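PDB 6TZ0: viral structural protein 4 from Bombyx mori cytoplasmic polyhedrosis virus, which binds GTP, in part through a P-loop, and accompanies the viral RNA-dependent RNA polymerase, probably assisting RNA transcription. Local coordinates for residues A353-G358 and E488-A493. Sequence-based numbering, arbitrary orientation.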
loop_
_atom_site.group_PDB
_atom_site.type_symbol
_atom_site.label_atom_id
_atom_site.label_comp_id
_atom_site.label_asym_id
_atom_site.label_seq_id
_atom_site.Cartn_x
_atom_site.Cartn_y
_atom_site.Cartn_z
ATOM N N ALA B 353 -10.771 -11.450 -29.123
ATOM C CA ALA B 353 -10.907 -12.735 -29.787
ATOM C C ALA B 353 -9.783 -12.881 -30.794
ATOM O O ALA B 353 -9.191 -11.894 -31.234
ATOM C CB ALA B 353 -12.261 -12.871 -30.481
ATOM N N GLU B 354 -9.495 -14.128 -31.151
ATOM C CA GLU B 354 -8.536 -14.370 -32.213
ATOM C C GLU B 354 -9.139 -14.009 -33.561
ATOM O O GLU B 354 -10.345 -14.122 -33.785
ATOM C CB GLU B 354 -8.070 -15.824 -32.225
ATOM C CG GLU B 354 -7.135 -16.201 -31.091
ATOM C CD GLU B 354 -6.634 -17.626 -31.202
ATOM O OE1 GLU B 354 -7.099 -18.352 -32.100
ATOM O OE2 GLU B 354 -5.772 -18.024 -30.395
ATOM N N LYS B 355 -8.275 -13.562 -34.454
ATOM C CA LYS B 355 -8.659 -13.123 -35.785
ATOM C C LYS B 355 -9.042 -14.345 -36.605
ATOM O O LYS B 355 -8.180 -15.086 -37.077
ATOM C CB LYS B 355 -7.502 -12.358 -36.410
ATOM C CG LYS B 355 -7.812 -11.702 -37.713
ATOM C CD LYS B 355 -6.660 -10.848 -38.154
ATOM C CE LYS B 355 -6.949 -10.256 -39.499
ATOM N NZ LYS B 355 -8.136 -9.368 -39.425
ATOM N N GLY B 356 -10.341 -14.574 -36.760
ATOM C CA GLY B 356 -10.815 -15.734 -37.482
ATOM C C GLY B 356 -11.871 -16.506 -36.726
ATOM O O GLY B 356 -12.317 -17.562 -37.175
ATOM N N ALA B 357 -12.294 -15.970 -35.582
ATOM C CA ALA B 357 -13.213 -16.663 -34.693
ATOM C C ALA B 357 -14.675 -16.457 -35.055
ATOM O O ALA B 357 -15.529 -17.164 -34.516
ATOM C CB ALA B 357 -12.977 -16.212 -33.252
ATOM N N GLY B 358 -14.985 -15.527 -35.950
ATOM C CA GLY B 358 -16.363 -15.244 -36.290
ATOM C C GLY B 358 -17.064 -14.503 -35.174
ATOM O O GLY B 358 -18.200 -14.826 -34.820
ATOM N N GLU B 488 -14.729 -4.409 -30.048
ATOM C CA GLU B 488 -13.880 -5.570 -30.248
ATOM C C GLU B 488 -12.423 -5.139 -30.372
ATOM O O GLU B 488 -12.112 -4.035 -30.818
ATOM C CB GLU B 488 -14.307 -6.320 -31.503
ATOM C CG GLU B 488 -15.729 -6.799 -31.493
ATOM C CD GLU B 488 -16.109 -7.444 -32.804
ATOM O OE1 GLU B 488 -15.267 -7.460 -33.723
ATOM O OE2 GLU B 488 -17.254 -7.918 -32.927
ATOM N N GLY B 489 -11.521 -6.034 -29.970
ATOM C CA GLY B 489 -10.104 -5.758 -30.043
ATOM C C GLY B 489 -9.340 -6.975 -30.523
ATOM O O GLY B 489 -9.871 -8.082 -30.569
ATOM N N HIS B 490 -8.081 -6.752 -30.889
ATOM C CA HIS B 490 -7.243 -7.849 -31.347
ATOM C C HIS B 490 -6.206 -8.320 -30.342
ATOM O O HIS B 490 -5.811 -9.482 -30.409
ATOM C CB HIS B 490 -6.507 -7.492 -32.641
ATOM C CG HIS B 490 -7.377 -7.475 -33.855
ATOM N ND1 HIS B 490 -7.746 -6.312 -34.493
ATOM C CD2 HIS B 490 -7.984 -8.480 -34.526
ATOM C CE1 HIS B 490 -8.499 -6.607 -35.537
ATOM N NE2 HIS B 490 -8.674 -7.914 -35.568
ATOM N N PHE B 491 -5.756 -7.470 -29.423
ATOM C CA PHE B 491 -4.674 -7.862 -28.530
ATOM C C PHE B 491 -4.688 -7.008 -27.274
ATOM O O PHE B 491 -5.248 -5.914 -27.253
ATOM C CB PHE B 491 -3.314 -7.796 -29.234
ATOM C CG PHE B 491 -3.001 -6.474 -29.880
ATOM C CD1 PHE B 491 -3.359 -6.234 -31.195
ATOM C CD2 PHE B 491 -2.301 -5.498 -29.197
ATOM C CE1 PHE B 491 -3.066 -5.038 -31.798
ATOM C CE2 PHE B 491 -2.001 -4.299 -29.801
ATOM C CZ PHE B 491 -2.386 -4.072 -31.104
ATOM N N ASN B 492 -4.041 -7.528 -26.229
ATOM C CA ASN B 492 -4.169 -6.970 -24.888
ATOM C C ASN B 492 -3.469 -5.634 -24.699
ATOM O O ASN B 492 -3.683 -4.998 -23.665
ATOM C CB ASN B 492 -3.625 -7.935 -23.836
ATOM C CG ASN B 492 -4.448 -9.184 -23.711
ATOM O OD1 ASN B 492 -3.948 -10.285 -23.891
ATOM N ND2 ASN B 492 -5.727 -9.020 -23.410
ATOM N N ALA B 493 -2.635 -5.194 -25.639
ATOM C CA ALA B 493 -2.006 -3.890 -25.479
ATOM C C ALA B 493 -2.972 -2.750 -25.757
ATOM O O ALA B 493 -2.658 -1.600 -25.448
ATOM C CB ALA B 493 -0.789 -3.766 -26.388
#
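Ala-353 and His-490 meet where two neighbouring parallel strands run out into loops, their CA atoms 6.3 Å apart. No hydrogen bond joins the two segments here. The closest backbone pair is Ala-353 N and Gly-489 O, at 3.8 Å. Ala-353 O and His-490 O follow at 4.2 Å. The strands are therefore already parting, although Gly-489 still has backbone hydrogen bonds with Val-351, just before the strand ends.

Among the side chains, Lys-355 and His-490 carry the contact. Lys-355 runs extended as far as CE, with CG anti to its own backbone N (chi1 -173°). Its last torsion then bends (chi4 63°) and places NZ 4.2 Å from His-490 NE2. The ammonium meets the imidazole at a slant, and the approach is too long for a bond. The histidine has CG anti to its carbonyl carbon (chi1 -74°), which carries the ring out to the lysine. Lys-355 belongs to a GTP site, so its positive charge suits a bound nucleotide. Each touching residue is buried.

The 353-358 segment is the first part of a P-loop (Walker A) motif, between strand 347-353 and helix 359-374. Its turn is held by the bond from Ala-357 N to Glu-354 O, 3.2 Å. Gly-356 and Gly-358 also belong to GTP sites seen for this protein, though no GTP is bound to this chain. Arg-520, also of a GTP site, lies about 6 Å from Lys-355, side chain to side chain. Tyr-534 of helix 524-537 stacks on the ring of His-490 and also touches Lys-355. The contact thus sits at the C-terminal ends of the neighbouring strands 347-353 and 484-489, inside the five-stranded parallel sheet, with helix 524-537 packed against both side chains.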